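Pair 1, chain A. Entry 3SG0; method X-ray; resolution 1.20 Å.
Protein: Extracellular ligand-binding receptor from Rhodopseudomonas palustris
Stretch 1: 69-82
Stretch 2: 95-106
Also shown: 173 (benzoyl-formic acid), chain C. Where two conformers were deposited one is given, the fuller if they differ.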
# COMPACT_ATOMS: atom_id res chain seq x y z
N ASP A 69 14.50 8.02 -5.86
CA ASP A 69 14.13 6.70 -6.35
C ASP A 69 15.01 5.65 -5.67
O ASP A 69 16.24 5.79 -5.63
CB ASP A 69 14.35 6.67 -7.87
CG ASP A 69 13.95 5.36 -8.53
OD1 ASP A 69 13.28 4.51 -7.91
OD2 ASP A 69 14.31 5.21 -9.72
N ASP A 70 14.40 4.60 -5.12
CA ASP A 70 15.16 3.49 -4.56
C ASP A 70 15.21 2.26 -5.46
O ASP A 70 15.77 1.24 -5.07
CB ASP A 70 14.68 3.11 -3.15
CG ASP A 70 13.21 2.80 -3.09
OD1 ASP A 70 12.70 2.02 -3.94
OD2 ASP A 70 12.55 3.32 -2.16
N GLU A 71 14.63 2.35 -6.65
CA GLU A 71 14.79 1.30 -7.66
C GLU A 71 14.19 -0.03 -7.21
O GLU A 71 14.53 -1.07 -7.76
CB GLU A 71 16.26 1.14 -8.06
CG GLU A 71 16.80 2.42 -8.67
CD GLU A 71 18.23 2.32 -9.15
OE1 GLU A 71 18.85 1.24 -9.07
OE2 GLU A 71 18.72 3.37 -9.63
N SER A 72 13.27 0.01 -6.25
CA SER A 72 12.71 -1.23 -5.67
C SER A 72 13.77 -2.06 -4.95
O SER A 72 13.62 -3.27 -4.80
CB SER A 72 12.03 -2.11 -6.74
OG SER A 72 11.09 -1.39 -7.53
N ASP A 73 14.84 -1.40 -4.48
CA ASP A 73 15.96 -2.11 -3.88
C ASP A 73 16.15 -1.71 -2.43
O ASP A 73 16.34 -0.54 -2.11
CB ASP A 73 17.24 -1.84 -4.67
CG ASP A 73 18.43 -2.55 -4.10
OD1 ASP A 73 18.50 -3.79 -4.26
OD2 ASP A 73 19.29 -1.89 -3.48
N PRO A 74 16.07 -2.70 -1.51
CA PRO A 74 16.20 -2.34 -0.09
C PRO A 74 17.51 -1.64 0.26
O PRO A 74 17.52 -0.74 1.09
CB PRO A 74 16.10 -3.69 0.63
CG PRO A 74 15.34 -4.58 -0.34
CD PRO A 74 15.79 -4.13 -1.71
N THR A 75 18.61 -2.03 -0.38
CA THR A 75 19.90 -1.41 -0.08
C THR A 75 19.89 0.07 -0.48
O THR A 75 20.35 0.94 0.26
CB THR A 75 21.05 -2.15 -0.78
OG1 THR A 75 21.12 -3.49 -0.28
CG2 THR A 75 22.37 -1.46 -0.53
N LYS A 76 19.35 0.35 -1.66
CA LYS A 76 19.28 1.72 -2.12
C LYS A 76 18.32 2.56 -1.27
O LYS A 76 18.58 3.73 -1.02
CB LYS A 76 18.89 1.80 -3.59
CG LYS A 76 19.06 3.19 -4.18
CD LYS A 76 18.97 3.21 -5.71
CE LYS A 76 19.26 4.60 -6.27
NZ LYS A 76 20.67 5.03 -6.05
N ALA A 77 17.21 1.97 -0.85
CA ALA A 77 16.29 2.70 0.02
C ALA A 77 16.97 3.08 1.33
O ALA A 77 16.78 4.18 1.83
CB ALA A 77 15.03 1.88 0.28
N ALA A 78 17.74 2.16 1.90
CA ALA A 78 18.45 2.44 3.14
C ALA A 78 19.47 3.56 2.93
O ALA A 78 19.61 4.45 3.78
CB ALA A 78 19.11 1.18 3.69
N GLN A 79 20.18 3.53 1.81
CA GLN A 79 21.09 4.61 1.46
C GLN A 79 20.37 5.94 1.32
O GLN A 79 20.81 6.96 1.84
CB GLN A 79 21.85 4.28 0.18
CG GLN A 79 22.81 3.11 0.33
CD GLN A 79 23.34 2.59 -0.99
OE1 GLN A 79 22.82 2.91 -2.06
NE2 GLN A 79 24.39 1.77 -0.92
N ASN A 80 19.24 5.93 0.61
CA ASN A 80 18.42 7.13 0.47
C ASN A 80 18.01 7.68 1.83
O ASN A 80 18.12 8.87 2.09
CB ASN A 80 17.16 6.85 -0.36
CG ASN A 80 17.45 6.63 -1.83
OD1 ASN A 80 18.56 6.86 -2.31
ND2 ASN A 80 16.44 6.20 -2.57
N ALA A 81 17.52 6.80 2.69
CA ALA A 81 17.05 7.22 4.01
C ALA A 81 18.19 7.83 4.82
O ALA A 81 18.02 8.87 5.44
CB ALA A 81 16.46 6.04 4.76
N ARG A 82 19.35 7.18 4.82
CA ARG A 82 20.46 7.69 5.59
C ARG A 82 20.92 9.05 5.08
O ARG A 82 21.28 9.92 5.87
CB ARG A 82 21.62 6.69 5.66
CG ARG A 82 21.29 5.48 6.52
CD ARG A 82 22.52 4.62 6.77
NE ARG A 82 22.25 3.65 7.83
CZ ARG A 82 21.99 2.36 7.64
NH1 ARG A 82 21.98 1.86 6.40
NH2 ARG A 82 21.76 1.57 8.68
N GLY A 95 8.30 6.44 2.99
CA GLY A 95 8.68 5.39 2.06
C GLY A 95 8.85 4.04 2.74
O GLY A 95 8.60 3.89 3.94
N SER A 96 9.23 3.02 1.98
CA SER A 96 9.24 3.04 0.53
C SER A 96 7.86 2.58 0.03
O SER A 96 6.86 2.66 0.76
CB SER A 96 10.37 2.14 0.02
OG SER A 96 10.44 2.10 -1.39
N SER A 97 7.83 2.12 -1.22
CA SER A 97 6.60 1.68 -1.87
C SER A 97 6.26 0.22 -1.61
O SER A 97 5.10 -0.18 -1.74
CB SER A 97 6.75 1.83 -3.38
OG SER A 97 7.19 3.12 -3.76
N LEU A 98 7.29 -0.57 -1.31
CA LEU A 98 7.16 -2.02 -1.21
C LEU A 98 7.60 -2.49 0.16
O LEU A 98 8.42 -1.84 0.81
CB LEU A 98 8.05 -2.73 -2.24
CG LEU A 98 8.08 -2.18 -3.66
CD1 LEU A 98 8.97 -3.04 -4.56
CD2 LEU A 98 6.68 -2.07 -4.24
N THR A 99 7.07 -3.63 0.58
CA THR A 99 7.37 -4.17 1.89
C THR A 99 8.85 -4.54 2.09
O THR A 99 9.46 -4.10 3.07
CB THR A 99 6.43 -5.34 2.23
OG1 THR A 99 5.10 -4.84 2.39
CG2 THR A 99 6.85 -6.02 3.51
N PRO A 100 9.45 -5.34 1.19
CA PRO A 100 10.86 -5.69 1.40
C PRO A 100 11.77 -4.46 1.44
O PRO A 100 12.78 -4.44 2.14
CB PRO A 100 11.19 -6.57 0.19
CG PRO A 100 10.12 -6.29 -0.83
CD PRO A 100 8.90 -5.97 -0.02
N VAL A 101 11.41 -3.44 0.67
CA VAL A 101 12.21 -2.23 0.58
C VAL A 101 12.04 -1.38 1.84
O VAL A 101 12.98 -0.72 2.28
CB VAL A 101 11.85 -1.44 -0.70
CG1 VAL A 101 12.72 -0.22 -0.83
CG2 VAL A 101 12.00 -2.34 -1.92
N SER A 102 10.85 -1.41 2.42
CA SER A 102 10.53 -0.61 3.60
C SER A 102 11.03 -1.19 4.91
O SER A 102 11.32 -0.45 5.85
CB SER A 102 9.02 -0.43 3.72
OG SER A 102 8.51 0.32 2.63
N LEU A 103 11.11 -2.52 5.00
CA LEU A 103 11.48 -3.15 6.27
C LEU A 103 12.75 -2.60 6.92
O LEU A 103 12.73 -2.30 8.11
CB LEU A 103 11.55 -4.67 6.11
CG LEU A 103 10.21 -5.38 6.24
CD1 LEU A 103 10.29 -6.81 5.71
CD2 LEU A 103 9.73 -5.36 7.69
N PRO A 104 13.85 -2.46 6.17
CA PRO A 104 15.08 -1.96 6.79
C PRO A 104 14.96 -0.51 7.25
O PRO A 104 15.78 -0.06 8.06
CB PRO A 104 16.13 -2.08 5.68
CG PRO A 104 15.34 -2.13 4.40
CD PRO A 104 14.07 -2.86 4.77
N LEU A 105 13.98 0.23 6.74
CA LEU A 105 13.86 1.63 7.11
C LEU A 105 13.34 1.83 8.53
O LEU A 105 13.54 2.89 9.13
CB LEU A 105 12.96 2.38 6.13
CG LEU A 105 13.35 2.23 4.66
CD1 LEU A 105 12.45 3.11 3.81
CD2 LEU A 105 14.82 2.57 4.44
N ILE A 106 12.66 0.82 9.07
CA ILE A 106 12.12 0.92 10.42
C ILE A 106 13.24 1.21 11.42
O ILE A 106 13.16 2.16 12.21
CB ILE A 106 11.40 -0.38 10.81
CG1 ILE A 106 10.17 -0.59 9.92
CG2 ILE A 106 11.04 -0.38 12.30
CD1 ILE A 106 9.52 -1.95 10.08
O1B 173 C . 3.81 -3.80 0.27
C1 173 C . 4.15 -4.17 -0.82
O1A 173 C . 5.32 -4.90 -1.05
C2 173 C . 3.21 -4.08 -1.99
O2 173 C . 3.43 -4.68 -2.99
C1G 173 C . 2.03 -3.17 -1.84
C2D 173 C . 2.24 -1.77 -1.26
C2E 173 C . 1.06 -0.84 -1.08
C3 173 C . -0.33 -1.32 -1.48
C1E 173 C . -0.52 -2.74 -2.06
C1D 173 C . 0.66 -3.67 -2.25

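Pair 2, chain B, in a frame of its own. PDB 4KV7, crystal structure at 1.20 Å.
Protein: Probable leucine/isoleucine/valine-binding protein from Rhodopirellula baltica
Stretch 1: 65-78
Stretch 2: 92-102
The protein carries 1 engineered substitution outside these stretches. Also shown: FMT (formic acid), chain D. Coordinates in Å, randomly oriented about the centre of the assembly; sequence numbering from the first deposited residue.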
# COMPACT_ATOMS: atom_id res chain seq x y z
N ASP B 65 -9.69 8.55 11.90
CA ASP B 65 -8.29 8.92 11.85
C ASP B 65 -7.52 8.25 12.99
O ASP B 65 -7.91 8.35 14.15
CB ASP B 65 -8.18 10.44 11.99
CG ASP B 65 -6.76 10.98 11.80
OD1 ASP B 65 -5.87 10.28 11.28
OD2 ASP B 65 -6.57 12.16 12.18
N ASP B 66 -6.43 7.57 12.65
CA ASP B 66 -5.48 7.11 13.67
C ASP B 66 -4.09 7.72 13.55
O ASP B 66 -3.21 7.37 14.32
CB ASP B 66 -5.41 5.57 13.79
CG ASP B 66 -4.95 4.88 12.53
OD1 ASP B 66 -4.26 5.49 11.68
OD2 ASP B 66 -5.28 3.68 12.40
N GLY B 67 -3.91 8.62 12.59
CA GLY B 67 -2.63 9.28 12.43
C GLY B 67 -1.45 8.34 12.19
O GLY B 67 -0.31 8.74 12.43
N TYR B 68 -1.71 7.12 11.71
CA TYR B 68 -0.66 6.11 11.56
C TYR B 68 -0.01 5.81 12.92
O TYR B 68 1.21 5.62 13.03
CB TYR B 68 0.36 6.54 10.49
CG TYR B 68 1.38 5.50 10.02
CD1 TYR B 68 1.06 4.16 9.85
CD2 TYR B 68 2.67 5.91 9.72
CE1 TYR B 68 2.01 3.25 9.39
CE2 TYR B 68 3.62 5.02 9.25
CZ TYR B 68 3.29 3.69 9.10
OH TYR B 68 4.25 2.82 8.66
N GLU B 69 -0.85 5.73 13.94
CA GLU B 69 -0.42 5.38 15.29
C GLU B 69 -1.28 4.28 15.89
O GLU B 69 -2.49 4.47 16.09
CB GLU B 69 -0.42 6.61 16.19
CG GLU B 69 0.71 7.58 15.88
CD GLU B 69 2.09 7.00 16.13
OE1 GLU B 69 2.22 5.96 16.81
OE2 GLU B 69 3.08 7.58 15.63
N PRO B 70 -0.67 3.12 16.19
CA PRO B 70 -1.44 1.99 16.74
C PRO B 70 -2.23 2.32 18.01
O PRO B 70 -3.27 1.71 18.23
CB PRO B 70 -0.36 0.95 17.02
CG PRO B 70 0.69 1.23 16.01
CD PRO B 70 0.71 2.74 15.86
N ALA B 71 -1.75 3.25 18.82
CA ALA B 71 -2.48 3.65 20.02
C ALA B 71 -3.86 4.21 19.69
O ALA B 71 -4.78 4.12 20.51
CB ALA B 71 -1.68 4.66 20.84
N ARG B 72 -4.00 4.80 18.51
CA ARG B 72 -5.29 5.30 18.07
C ARG B 72 -6.07 4.27 17.26
O ARG B 72 -7.30 4.28 17.26
CB ARG B 72 -5.13 6.60 17.28
CG ARG B 72 -4.60 7.73 18.16
CD ARG B 72 -4.06 8.89 17.35
NE ARG B 72 -5.10 9.56 16.58
CZ ARG B 72 -4.87 10.57 15.75
NH1 ARG B 72 -3.63 11.01 15.56
NH2 ARG B 72 -5.87 11.13 15.10
N THR B 73 -5.35 3.36 16.60
CA THR B 73 -5.99 2.30 15.83
C THR B 73 -6.88 1.43 16.71
O THR B 73 -7.99 1.09 16.31
CB THR B 73 -4.95 1.40 15.15
OG1 THR B 73 -4.04 2.20 14.40
CG2 THR B 73 -5.61 0.38 14.23
N ALA B 74 -6.40 1.07 17.89
CA ALA B 74 -7.16 0.16 18.74
C ALA B 74 -8.56 0.68 19.11
O ALA B 74 -9.55 0.00 18.83
CB ALA B 74 -6.35 -0.25 19.98
N PRO B 75 -8.66 1.89 19.70
CA PRO B 75 -10.03 2.33 20.01
C PRO B 75 -10.88 2.55 18.75
O PRO B 75 -12.08 2.31 18.79
CB PRO B 75 -9.83 3.64 20.79
CG PRO B 75 -8.44 4.08 20.47
CD PRO B 75 -7.65 2.83 20.21
N ASN B 76 -10.27 2.98 17.65
CA ASN B 76 -11.02 3.13 16.41
C ASN B 76 -11.63 1.80 15.97
O ASN B 76 -12.78 1.75 15.57
CB ASN B 76 -10.12 3.65 15.29
CG ASN B 76 -9.78 5.12 15.42
OD1 ASN B 76 -10.25 5.81 16.31
ND2 ASN B 76 -8.95 5.61 14.50
N MSE B 77 -10.83 0.74 16.05
CA MSE B 77 -11.28 -0.58 15.61
C MSE B 77 -12.39 -1.11 16.51
O MSE B 77 -13.32 -1.76 16.03
CB MSE B 77 -10.12 -1.56 15.54
CG MSE B 77 -9.16 -1.27 14.38
SE MSE B 77 -9.94 -1.61 12.62
CE MSE B 77 -10.34 -3.52 12.93
N HIS B 78 -12.28 -0.86 17.80
CA HIS B 78 -13.35 -1.26 18.71
C HIS B 78 -14.65 -0.54 18.35
O HIS B 78 -15.71 -1.16 18.31
CB HIS B 78 -12.96 -1.01 20.17
CG HIS B 78 -11.98 -2.02 20.70
ND1 HIS B 78 -12.27 -3.36 20.77
CD2 HIS B 78 -10.71 -1.88 21.16
CE1 HIS B 78 -11.22 -4.01 21.27
NE2 HIS B 78 -10.27 -3.13 21.52
N ASN B 92 -7.22 -0.01 5.47
CA ASN B 92 -6.45 0.65 6.53
C ASN B 92 -4.98 0.77 6.14
O ASN B 92 -4.39 -0.20 5.65
CB ASN B 92 -6.46 -0.16 7.82
CG ASN B 92 -7.77 -0.10 8.57
OD1 ASN B 92 -8.80 0.38 8.09
ND2 ASN B 92 -7.72 -0.61 9.80
N VAL B 93 -4.37 1.91 6.38
CA VAL B 93 -2.94 2.10 6.14
C VAL B 93 -2.08 1.56 7.27
O VAL B 93 -2.26 1.94 8.43
CB VAL B 93 -2.65 3.61 5.94
CG1 VAL B 93 -1.16 3.93 6.09
CG2 VAL B 93 -3.16 4.07 4.60
N GLY B 94 -1.11 0.71 6.93
CA GLY B 94 0.04 0.49 7.77
C GLY B 94 0.20 -0.87 8.42
O GLY B 94 -0.76 -1.60 8.65
N THR B 95 1.46 -1.18 8.75
CA THR B 95 1.83 -2.45 9.36
C THR B 95 1.68 -2.47 10.89
O THR B 95 0.96 -3.32 11.42
CB THR B 95 3.24 -2.88 8.91
OG1 THR B 95 3.23 -3.08 7.48
CG2 THR B 95 3.69 -4.14 9.61
N PRO B 96 2.35 -1.54 11.62
CA PRO B 96 2.13 -1.60 13.07
C PRO B 96 0.67 -1.35 13.45
O PRO B 96 0.19 -1.90 14.44
CB PRO B 96 3.05 -0.49 13.60
CG PRO B 96 3.33 0.40 12.40
CD PRO B 96 3.35 -0.53 11.25
N THR B 97 -0.03 -0.53 12.67
CA THR B 97 -1.46 -0.32 12.86
C THR B 97 -2.24 -1.62 12.58
O THR B 97 -3.07 -2.03 13.40
CB THR B 97 -1.95 0.80 11.97
OG1 THR B 97 -1.45 0.55 10.66
CG2 THR B 97 -1.43 2.16 12.47
N ALA B 98 -1.98 -2.29 11.46
CA ALA B 98 -2.65 -3.56 11.17
C ALA B 98 -2.40 -4.60 12.25
O ALA B 98 -3.29 -5.38 12.60
CB ALA B 98 -2.22 -4.11 9.81
N ILE B 99 -1.19 -4.64 12.79
CA ILE B 99 -0.87 -5.63 13.80
C ILE B 99 -1.74 -5.44 15.06
O ILE B 99 -2.16 -6.41 15.70
CB ILE B 99 0.64 -5.66 14.07
CG1 ILE B 99 1.35 -6.32 12.87
CG2 ILE B 99 0.95 -6.39 15.36
CD1 ILE B 99 2.84 -6.12 12.84
N THR B 100 -2.04 -4.18 15.38
CA THR B 100 -2.99 -3.86 16.44
C THR B 100 -4.45 -4.13 16.03
O THR B 100 -5.26 -4.62 16.83
CB THR B 100 -2.82 -2.38 16.84
OG1 THR B 100 -1.51 -2.20 17.39
CG2 THR B 100 -3.88 -1.95 17.85
N ALA B 101 -4.78 -3.83 14.78
CA ALA B 101 -6.16 -3.92 14.32
C ALA B 101 -6.65 -5.34 14.11
O ALA B 101 -7.81 -5.66 14.40
CB ALA B 101 -6.31 -3.14 13.04
N ILE B 102 -5.79 -6.19 13.58
CA ILE B 102 -6.19 -7.53 13.16
C ILE B 102 -6.82 -8.40 14.25
O ILE B 102 -7.85 -9.03 14.01
CB ILE B 102 -5.06 -8.24 12.39
CG1 ILE B 102 -4.93 -7.60 11.01
CG2 ILE B 102 -5.34 -9.73 12.26
CD1 ILE B 102 -3.65 -7.96 10.27
C FMT D . 3.68 0.16 6.55
O1 FMT D . 3.42 -0.94 6.04
O2 FMT D . 3.44 0.48 7.72
O HOH W 1 -2.78 4.57 9.44

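Both pairs bring a tight turn and the helix after it against a second helix whose first turn holds a bound carboxylate. The fourteen central residues superpose with an RMSD of 0.5 Å. The helix axes approach to 8.1 Å at 40° in pair 1 and to 8.5 Å at 34° in pair 2, running in broadly the same direction.

The turn leading into the first helix is shared. A type I' turn spans Asp70(A) to Asp73(A) and Asp66(B) to Glu69(B). In each, the first aspartate accepts from the backbone two residues on: Ser72(A) N to Asp70(A) OD1 is 3.1 Å, and Tyr68(B) N to Asp66(B) OD1 is 3.0 Å. Their other carboxylate oxygens are used differently. Asp70(A) OD2 receives a 2.6 Å hydrogen bond from Ser96(A) OG and so ties the stretches together directly. Asp66(B) OD2 instead accepts from Thr73(B) OG1 at 2.8 Å, within its own stretch, and a water joins the stretches by donating to Asp66(B) OD1 (2.8 Å) and Val93(B) O (2.9 Å).

Pro74(A) matches Pro70(B) almost exactly. Proline suits a first helical turn, where its nitrogen has no preceding turn to bond to, and its ring packs directly against the second stretch's backbone: Pro74(A) CG lies 3.6 Å from Pro100(A) O, and Pro70(B) CG 3.5 Å from Pro96(B) O.

At the heart of the contact, Ala77(A) faces Val101(A), and Thr73(B) faces Thr97(B). The small alanine admits the branched valine, with Ala77(A) CB 3.3 Å from Val101(A) CG1. Threonine is similar in shape to valine, so Thr97(B) can fill the equivalent place; its CG2 lies 3.2 Å from Thr73(B) OG1, while its OG1 bonds to Val93(B) O at 2.7 Å. The hydroxyls of Thr73(B) and Thr97(B) thus find acceptors within their own stretches.

Further along, bulk is exchanged across the contact. In pair 1 the large residue is on the second helix: Leu105(A) CD2 reaches Ala81(A) CB at 3.9 Å and Ala78(A) CA at 3.9 Å. In pair 2 it is on the first: selenomethionine Met77(B), matching Ala81(A), places CG 3.7 Å from CB of Ala101(B), which matches Leu105(A). Nearby, Pro104(A) CG meets Pro74(A) CB at 4.2 Å; its counterpart Thr100(B) packs CG2 3.7 Å from Ala74(B) CB.

A second exchange occurs at the turn. Ser72(A) is small and Leu98(A) supplies the bulk, CB to CD1 being 3.9 Å. Tyr68(B) is large and packs against Gly94(B), with CE1 3.8 Å from CA; a beta carbon on Gly94(B) would fall 2.7 Å from that CE1, and its backbone angles independently call for glycine.

The matched threonines bind ligand alike. Thr99(A) N and OG1 donate to benzoyl-formic acid O1A and O1B, each at 2.7 Å. Thr95(B) N and OG1 donate to formic acid O2 and O1 at 2.8 and 2.6 Å, and Tyr68(B) OH adds a 2.6 Å bond to O2.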